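Local coordinates for protein putative acetylornithine deacetylase (Sulfolobus tokodaii, PDB 3VPB) that probably catalyses the ATP-dependent joining of glutamate to the side-chain carboxylate of the C-terminal glutamate of the carrier protein LysW, in arginine biosynthesis, at residues L44-I52 with S64-I75; S92-P100 with V223-G231. All coordinates share one frame; numbering follows the deposited sequence.

In the fold
From the N terminus, the chain first closes contact 1 (44-52 with 64-75), its segments 12 residues apart at their closest ends; it joins strand 49-52 to helix 57-69 and strand 73-75 within the preATP-grasp domain. Contact 2 opens after that: 92-100 waits for 223-231, which lies 123 residues further on, so a long loop through the ATP-grasp domain is shut by helix 216-229 meeting the end of helix 87-96. The two contacts thus follow in series, neither enclosing nor crossing the other. The centres of contacts 1 and 2 lie 25 Å apart, their nearest atoms about 7 Å. Both reach the second subunit: the S92 hydroxyl (contact 2) is hydrogen-bonded to A65 O (contact 1) of the other copy.

Contact 1 (L44-I52 with S64-I75); sequences LGRYDVAII and SAVLEAAGVHTI
A50 and L67 meet where strand 49-52 faces helix 57-69, the helix that follows it: the CB of A50 lies 3.7 Å from CD1 of L67. A small residue on the strand lets the leucine branch come this close, and V72 CG1 and T74 CG2 border the same methyl. L67 works as a fork. Its CD1 prong also meets I52 CD1, the two side chains running past each other in opposite senses, while CD2 goes to L44, with 3.8 Å between L67 CD2 and L44 CD1. A70 CB fits beside L44 CB at the end of the helix.

V72 is the second bump. Its CG1 is anti to the backbone N (chi1 180°) and turns to A50; CG2, on the other branch, presses against the carbonyls of L44 and Y47, 3.1 Å from L44 O. G71, at positive phi, ends the helix in a Schellman motif just before this valine, and a water lies within hydrogen-bonding distance of both Y47 O and G71 O.

Beyond V72 the strands run parallel, inclined by 24°, with V49, A50 and I51 paired to H73, T74 and I75. The ladder's evidence is four bonds, from H73 N to D48 O, A50 N to H73 O, I75 N to A50 O and I52 N to I75 O; the last is the shortest, 2.8 Å. On the face opposite A50, V49 CG1 lies 3.7 Å from I75 CD1, the two side chains set at an angle to each other.

This is a right-handed beta-alpha-beta crossover of the Rossmann-like preATP-grasp domain. Strand 2-7 flanks 49-52 on the other edge, with V4 joined to V49 and I51 by backbone hydrogen bonds; helix 268-280 covers V49, I51 and I75 through Y280 and I276, and helix 78-84 packs on I52 and S64.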
loop_
_atom_site.group_PDB
_atom_site.type_symbol
_atom_site.label_atom_id
_atom_site.label_comp_id
_atom_site.label_asym_id
_atom_site.label_seq_id
_atom_site.Cartn_x
_atom_site.Cartn_y
_atom_site.Cartn_z
ATOM N N LEU B 44 3.631 -7.100 33.547
ATOM C CA LEU B 44 3.490 -8.401 32.889
ATOM C C LEU B 44 4.446 -9.448 33.448
ATOM O O LEU B 44 4.327 -10.627 33.115
ATOM C CB LEU B 44 3.615 -8.287 31.362
ATOM C CG LEU B 44 2.467 -7.605 30.607
ATOM C CD1 LEU B 44 2.951 -7.187 29.221
ATOM C CD2 LEU B 44 1.239 -8.507 30.490
ATOM N N GLY B 45 5.368 -9.005 34.310
ATOM C CA GLY B 45 6.277 -9.900 35.025
ATOM C C GLY B 45 5.554 -10.848 35.977
ATOM O O GLY B 45 6.180 -11.700 36.610
ATOM N N ARG B 46 4.243 -10.697 36.092
ATOM C CA ARG B 46 3.425 -11.655 36.820
ATOM C C ARG B 46 3.405 -13.020 36.113
ATOM O O ARG B 46 3.122 -14.039 36.752
ATOM C CB ARG B 46 2.009 -11.105 37.033
ATOM C CG ARG B 46 1.089 -11.118 35.813
ATOM C CD ARG B 46 -0.171 -10.318 36.121
ATOM N NE ARG B 46 -1.094 -10.188 34.996
ATOM C CZ ARG B 46 -1.110 -9.158 34.148
ATOM N NH1 ARG B 46 -2.004 -9.122 33.169
ATOM N NH2 ARG B 46 -0.228 -8.168 34.267
ATOM N N TYR B 47 3.726 -13.039 34.810
ATOM C CA TYR B 47 3.816 -14.303 34.058
ATOM C C TYR B 47 5.237 -14.808 34.004
ATOM O O TYR B 47 6.191 -14.043 33.847
ATOM C CB TYR B 47 3.258 -14.164 32.641
ATOM C CG TYR B 47 1.846 -13.637 32.616
ATOM C CD1 TYR B 47 0.790 -14.416 33.081
ATOM C CD2 TYR B 47 1.571 -12.356 32.130
ATOM C CE1 TYR B 47 -0.513 -13.934 33.066
ATOM C CE2 TYR B 47 0.257 -11.865 32.104
ATOM C CZ TYR B 47 -0.767 -12.663 32.594
ATOM O OH TYR B 47 -2.062 -12.194 32.559
ATOM N N ASP B 48 5.369 -16.116 34.166
ATOM C CA ASP B 48 6.653 -16.783 34.076
ATOM C C ASP B 48 7.018 -17.089 32.627
ATOM O O ASP B 48 8.188 -16.931 32.212
ATOM C CB ASP B 48 6.588 -18.024 34.943
ATOM C CG ASP B 48 6.240 -17.671 36.399
ATOM O OD1 ASP B 48 7.039 -16.952 37.031
ATOM O OD2 ASP B 48 5.149 -18.031 36.876
ATOM N N VAL B 49 6.010 -17.483 31.840
ATOM C CA VAL B 49 6.251 -17.900 30.463
ATOM C C VAL B 49 5.125 -17.346 29.597
ATOM O O VAL B 49 3.983 -17.339 30.019
ATOM C CB VAL B 49 6.254 -19.449 30.314
ATOM C CG1 VAL B 49 6.354 -19.853 28.840
ATOM C CG2 VAL B 49 7.403 -20.071 31.103
ATOM N N ALA B 50 5.483 -16.900 28.398
ATOM C CA ALA B 50 4.491 -16.449 27.389
ATOM C C ALA B 50 4.593 -17.330 26.145
ATOM O O ALA B 50 5.689 -17.581 25.650
ATOM C CB ALA B 50 4.743 -14.988 27.031
ATOM N N ILE B 51 3.453 -17.819 25.648
ATOM C CA ILE B 51 3.463 -18.667 24.440
ATOM C C ILE B 51 2.967 -17.729 23.360
ATOM O O ILE B 51 1.869 -17.209 23.468
ATOM C CB ILE B 51 2.527 -19.865 24.585
ATOM C CG1 ILE B 51 2.944 -20.730 25.779
ATOM C CG2 ILE B 51 2.453 -20.709 23.259
ATOM C CD1 ILE B 51 1.993 -21.940 25.982
ATOM N N ILE B 52 3.824 -17.451 22.381
ATOM C CA ILE B 52 3.565 -16.339 21.461
ATOM C C ILE B 52 2.904 -16.933 20.227
ATOM O O ILE B 52 3.557 -17.579 19.423
ATOM C CB ILE B 52 4.901 -15.602 21.055
ATOM C CG1 ILE B 52 5.654 -15.028 22.289
ATOM C CG2 ILE B 52 4.586 -14.511 20.010
ATOM C CD1 ILE B 52 4.819 -14.015 23.156
ATOM N N SER B 64 6.229 -10.264 21.967
ATOM C CA SER B 64 7.353 -10.990 22.581
ATOM C C SER B 64 8.375 -9.998 23.167
ATOM O O SER B 64 8.871 -10.174 24.276
ATOM C CB SER B 64 8.011 -11.918 21.553
ATOM O OG SER B 64 8.991 -12.761 22.133
ATOM N N ALA B 65 8.705 -8.959 22.401
ATOM C CA ALA B 65 9.650 -7.941 22.872
ATOM C C ALA B 65 9.160 -7.237 24.139
ATOM O O ALA B 65 9.942 -7.026 25.083
ATOM C CB ALA B 65 9.888 -6.924 21.780
ATOM N N VAL B 66 7.882 -6.848 24.166
ATOM C CA VAL B 66 7.331 -6.175 25.348
ATOM C C VAL B 66 7.316 -7.090 26.573
ATOM O O VAL B 66 7.701 -6.667 27.652
ATOM C CB VAL B 66 5.942 -5.594 25.110
ATOM C CG1 VAL B 66 5.407 -4.869 26.417
ATOM C CG2 VAL B 66 5.974 -4.586 23.924
ATOM N N LEU B 67 6.952 -8.361 26.388
ATOM C CA LEU B 67 6.948 -9.348 27.491
ATOM C C LEU B 67 8.364 -9.633 28.014
ATOM O O LEU B 67 8.588 -9.714 29.236
ATOM C CB LEU B 67 6.252 -10.650 27.041
ATOM C CG LEU B 67 4.720 -10.476 26.945
ATOM C CD1 LEU B 67 4.167 -11.493 25.955
ATOM C CD2 LEU B 67 4.046 -10.669 28.334
ATOM N N GLU B 68 9.318 -9.755 27.110
ATOM C CA GLU B 68 10.736 -9.910 27.493
ATOM C C GLU B 68 11.263 -8.746 28.325
ATOM O O GLU B 68 12.083 -8.931 29.222
ATOM C CB GLU B 68 11.606 -10.035 26.249
ATOM C CG GLU B 68 11.340 -11.313 25.507
ATOM C CD GLU B 68 12.115 -11.401 24.179
ATOM O OE1 GLU B 68 12.309 -12.537 23.727
ATOM O OE2 GLU B 68 12.558 -10.356 23.626
ATOM N N ALA B 69 10.810 -7.545 28.004
ATOM C CA ALA B 69 11.234 -6.351 28.717
ATOM C C ALA B 69 10.729 -6.401 30.168
ATOM O O ALA B 69 11.353 -5.827 31.060
ATOM C CB ALA B 69 10.717 -5.113 28.006
ATOM N N ALA B 70 9.628 -7.112 30.396
ATOM C CA ALA B 70 9.110 -7.322 31.757
ATOM C C ALA B 70 9.753 -8.522 32.465
ATOM O O ALA B 70 9.369 -8.851 33.594
ATOM C CB ALA B 70 7.595 -7.460 31.747
ATOM N N GLY B 71 10.694 -9.178 31.790
ATOM C CA GLY B 71 11.398 -10.368 32.325
ATOM C C GLY B 71 10.645 -11.678 32.158
ATOM O O GLY B 71 10.960 -12.652 32.852
ATOM N N VAL B 72 9.656 -11.710 31.253
ATOM C CA VAL B 72 8.868 -12.934 30.989
ATOM C C VAL B 72 9.665 -13.715 29.957
ATOM O O VAL B 72 10.191 -13.132 29.019
ATOM C CB VAL B 72 7.429 -12.626 30.426
ATOM C CG1 VAL B 72 6.631 -13.931 30.153
ATOM C CG2 VAL B 72 6.640 -11.709 31.368
ATOM N N HIS B 73 9.792 -15.021 30.145
ATOM C CA HIS B 73 10.412 -15.850 29.136
ATOM C C HIS B 73 9.411 -16.141 28.028
ATOM O O HIS B 73 8.362 -16.705 28.286
ATOM C CB HIS B 73 10.893 -17.168 29.702
ATOM C CG HIS B 73 11.593 -18.004 28.682
ATOM N ND1 HIS B 73 12.891 -17.757 28.293
ATOM C CD2 HIS B 73 11.158 -19.031 27.915
ATOM C CE1 HIS B 73 13.235 -18.610 27.340
ATOM N NE2 HIS B 73 12.203 -19.398 27.098
ATOM N N THR B 74 9.743 -15.765 26.804
ATOM C CA THR B 74 8.789 -15.930 25.718
ATOM C C THR B 74 9.203 -17.079 24.812
ATOM O O THR B 74 10.407 -17.327 24.592
ATOM C CB THR B 74 8.632 -14.658 24.878
ATOM O OG1 THR B 74 9.893 -14.330 24.271
ATOM C CG2 THR B 74 8.160 -13.514 25.742
ATOM N N ILE B 75 8.194 -17.781 24.299
ATOM C CA ILE B 75 8.404 -18.903 23.391
ATOM C C ILE B 75 7.526 -18.635 22.177
ATOM O O ILE B 75 6.314 -18.712 22.316
ATOM C CB ILE B 75 7.931 -20.236 24.070
ATOM C CG1 ILE B 75 8.773 -20.562 25.338
ATOM C CG2 ILE B 75 7.924 -21.427 23.063
ATOM C CD1 ILE B 75 8.155 -21.727 26.153
HETATM O O HOH W 1 8.570 -13.328 34.810
#

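Contact 2 (S92-P100 with V223-G231); sequences SKLYREGIP and VKAVSIVHG
I228 is the main bump of this contact, its side chain entering between E97 and I99 just past the end of helix 87-96. CD1 does most of the touching: it lies 3.5 Å from E97 CB and equally close to I99 CG1, and I228 runs antiparallel to both side chains. With CG1 anti to the carbonyl carbon (chi1 -74°), CD1 is carried to these two residues while CG2 rests 3.9 Å from K93 CB. I99 lies at a slant across K224, with 3.5 Å between I99 CD1 and K224 CG. Nearer the sheet, L94 brings CD2 over A225, 4.0 Å from A225 CB.

On the solvent-facing side, a water sits between K224 NZ and E97 OE2, unusually close to the first and weakly bonded to the second, while the two charged atoms stay 5.3 Å apart. Replacing I228 with an alanine would probably open a gap between E97 and I99 and leave K93 CB without its methyl partner.

The two helix segments cross at 121° with axes 9.6 Å apart at closest approach. A Schellman motif ends the first, with G98 at positive phi and I99 N bonded to L94 O, bringing I99 round to the second helix. On the sheet side, V248 and L251 of strand 245-252, which also supplies the magnesium ligand E250, meet L94, I99 and V229: two helices on one sheet of the ATP-grasp fold.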
loop_
_atom_site.group_PDB
_atom_site.type_symbol
_atom_site.label_atom_id
_atom_site.label_comp_id
_atom_site.label_asym_id
_atom_site.label_seq_id
_atom_site.Cartn_x
_atom_site.Cartn_y
_atom_site.Cartn_z
ATOM N N SER B 92 21.093 -16.381 5.919
ATOM C CA SER B 92 22.419 -15.902 6.363
ATOM C C SER B 92 23.056 -16.783 7.454
ATOM O O SER B 92 24.232 -17.202 7.322
ATOM C CB SER B 92 22.359 -14.445 6.866
ATOM O OG SER B 92 23.667 -13.943 7.071
ATOM N N LYS B 93 22.297 -17.042 8.520
ATOM C CA LYS B 93 22.778 -17.826 9.672
ATOM C C LYS B 93 23.051 -19.263 9.237
ATOM O O LYS B 93 24.101 -19.833 9.558
ATOM C CB LYS B 93 21.769 -17.832 10.818
ATOM C CG LYS B 93 21.630 -16.531 11.602
ATOM C CD LYS B 93 22.950 -16.022 12.172
ATOM C CE LYS B 93 22.742 -14.754 13.033
ATOM N NZ LYS B 93 22.463 -13.535 12.220
ATOM N N LEU B 94 22.115 -19.842 8.484
ATOM C CA LEU B 94 22.267 -21.241 8.047
ATOM C C LEU B 94 23.482 -21.406 7.124
ATOM O O LEU B 94 24.318 -22.301 7.320
ATOM C CB LEU B 94 20.985 -21.724 7.344
ATOM C CG LEU B 94 19.734 -21.810 8.228
ATOM C CD1 LEU B 94 18.526 -22.263 7.409
ATOM C CD2 LEU B 94 19.938 -22.706 9.434
ATOM N N TYR B 95 23.584 -20.520 6.139
ATOM C CA TYR B 95 24.652 -20.601 5.156
ATOM C C TYR B 95 25.999 -20.517 5.832
ATOM O O TYR B 95 26.895 -21.291 5.522
ATOM C CB TYR B 95 24.535 -19.529 4.059
ATOM C CG TYR B 95 25.599 -19.693 2.993
ATOM C CD1 TYR B 95 25.428 -20.596 1.944
ATOM C CD2 TYR B 95 26.799 -18.968 3.063
ATOM C CE1 TYR B 95 26.430 -20.760 0.972
ATOM C CE2 TYR B 95 27.802 -19.140 2.116
ATOM C CZ TYR B 95 27.610 -20.031 1.082
ATOM O OH TYR B 95 28.606 -20.178 0.152
ATOM N N ARG B 96 26.137 -19.546 6.726
ATOM C CA ARG B 96 27.370 -19.314 7.447
ATOM C C ARG B 96 27.876 -20.539 8.198
ATOM O O ARG B 96 29.089 -20.733 8.331
ATOM C CB ARG B 96 27.136 -18.190 8.443
ATOM C CG ARG B 96 27.815 -16.943 8.052
ATOM C CD ARG B 96 29.228 -16.990 8.569
ATOM N NE ARG B 96 29.220 -17.074 10.025
ATOM C CZ ARG B 96 30.252 -17.479 10.760
ATOM N NH1 ARG B 96 31.396 -17.848 10.184
ATOM N NH2 ARG B 96 30.130 -17.521 12.077
ATOM N N GLU B 97 26.949 -21.353 8.693
ATOM C CA GLU B 97 27.298 -22.522 9.505
ATOM C C GLU B 97 27.314 -23.831 8.706
ATOM O O GLU B 97 27.432 -24.911 9.286
ATOM C CB GLU B 97 26.334 -22.666 10.667
ATOM C CG GLU B 97 26.053 -21.393 11.438
ATOM C CD GLU B 97 27.088 -21.090 12.494
ATOM O OE1 GLU B 97 28.210 -20.672 12.134
ATOM O OE2 GLU B 97 26.765 -21.242 13.692
ATOM N N GLY B 98 27.209 -23.742 7.381
ATOM C CA GLY B 98 27.338 -24.916 6.520
ATOM C C GLY B 98 26.097 -25.798 6.413
ATOM O O GLY B 98 26.199 -26.975 6.034
ATOM N N ILE B 99 24.929 -25.251 6.742
ATOM C CA ILE B 99 23.675 -25.930 6.462
ATOM C C ILE B 99 23.309 -25.670 5.006
ATOM O O ILE B 99 23.390 -24.538 4.546
ATOM C CB ILE B 99 22.564 -25.468 7.408
ATOM C CG1 ILE B 99 22.770 -26.067 8.790
ATOM C CG2 ILE B 99 21.170 -25.812 6.868
ATOM C CD1 ILE B 99 22.412 -27.537 8.890
ATOM N N PRO B 100 22.915 -26.722 4.270
ATOM C CA PRO B 100 22.631 -26.532 2.849
ATOM C C PRO B 100 21.309 -25.791 2.693
ATOM O O PRO B 100 20.343 -26.077 3.414
ATOM C CB PRO B 100 22.531 -27.978 2.325
ATOM C CG PRO B 100 22.028 -28.726 3.517
ATOM C CD PRO B 100 22.822 -28.142 4.654
ATOM N N VAL B 223 18.056 -30.852 13.354
ATOM C CA VAL B 223 18.574 -30.486 14.667
ATOM C C VAL B 223 19.632 -29.382 14.568
ATOM O O VAL B 223 19.604 -28.422 15.335
ATOM C CB VAL B 223 19.036 -31.719 15.497
ATOM C CG1 VAL B 223 19.742 -31.283 16.784
ATOM C CG2 VAL B 223 17.803 -32.592 15.852
ATOM N N LYS B 224 20.550 -29.513 13.617
ATOM C CA LYS B 224 21.589 -28.513 13.434
ATOM C C LYS B 224 20.980 -27.141 13.071
ATOM O O LYS B 224 21.354 -26.104 13.642
ATOM C CB LYS B 224 22.585 -28.979 12.383
ATOM C CG LYS B 224 23.731 -27.994 12.105
ATOM C CD LYS B 224 24.673 -27.901 13.288
ATOM C CE LYS B 224 25.468 -26.588 13.290
ATOM N NZ LYS B 224 26.132 -26.376 14.629
ATOM N N ALA B 225 20.018 -27.151 12.152
ATOM C CA ALA B 225 19.355 -25.912 11.692
ATOM C C ALA B 225 18.675 -25.151 12.841
ATOM O O ALA B 225 18.873 -23.936 13.033
ATOM C CB ALA B 225 18.359 -26.241 10.581
ATOM N N VAL B 226 17.909 -25.888 13.635
ATOM C CA VAL B 226 17.242 -25.324 14.810
ATOM C C VAL B 226 18.211 -24.832 15.890
ATOM O O VAL B 226 17.914 -23.858 16.595
ATOM C CB VAL B 226 16.254 -26.335 15.420
ATOM C CG1 VAL B 226 15.555 -25.727 16.613
ATOM C CG2 VAL B 226 15.227 -26.754 14.365
ATOM N N SER B 227 19.335 -25.526 16.050
ATOM C CA SER B 227 20.321 -25.125 17.034
ATOM C C SER B 227 21.012 -23.845 16.614
ATOM O O SER B 227 21.367 -23.031 17.465
ATOM C CB SER B 227 21.351 -26.224 17.251
ATOM O OG SER B 227 20.730 -27.377 17.795
ATOM N N ILE B 228 21.210 -23.665 15.311
ATOM C CA ILE B 228 21.824 -22.437 14.806
ATOM C C ILE B 228 20.954 -21.219 15.137
ATOM O O ILE B 228 21.467 -20.173 15.539
ATOM C CB ILE B 228 22.093 -22.531 13.281
ATOM C CG1 ILE B 228 23.288 -23.453 13.027
ATOM C CG2 ILE B 228 22.390 -21.153 12.665
ATOM C CD1 ILE B 228 23.277 -24.023 11.611
ATOM N N VAL B 229 19.640 -21.361 14.972
ATOM C CA VAL B 229 18.734 -20.220 15.139
ATOM C C VAL B 229 18.176 -20.106 16.558
ATOM O O VAL B 229 17.571 -19.100 16.903
ATOM C CB VAL B 229 17.563 -20.227 14.108
ATOM C CG1 VAL B 229 18.086 -20.265 12.677
ATOM C CG2 VAL B 229 16.628 -21.380 14.379
ATOM N N HIS B 230 18.375 -21.148 17.365
ATOM C CA HIS B 230 17.946 -21.198 18.769
ATOM C C HIS B 230 16.436 -21.156 19.047
ATOM O O HIS B 230 16.011 -20.637 20.073
ATOM C CB HIS B 230 18.697 -20.157 19.612
ATOM C CG HIS B 230 20.171 -20.404 19.680
ATOM N ND1 HIS B 230 21.091 -19.614 19.027
ATOM C CD2 HIS B 230 20.883 -21.371 20.306
ATOM C CE1 HIS B 230 22.307 -20.077 19.251
ATOM N NE2 HIS B 230 22.211 -21.137 20.032
ATOM N N GLY B 231 15.624 -21.703 18.149
ATOM C CA GLY B 231 14.176 -21.740 18.398
ATOM C C GLY B 231 13.780 -22.792 19.424
ATOM O O GLY B 231 14.306 -23.893 19.410
HETATM O O HOH W 2 27.497 -24.332 14.093
#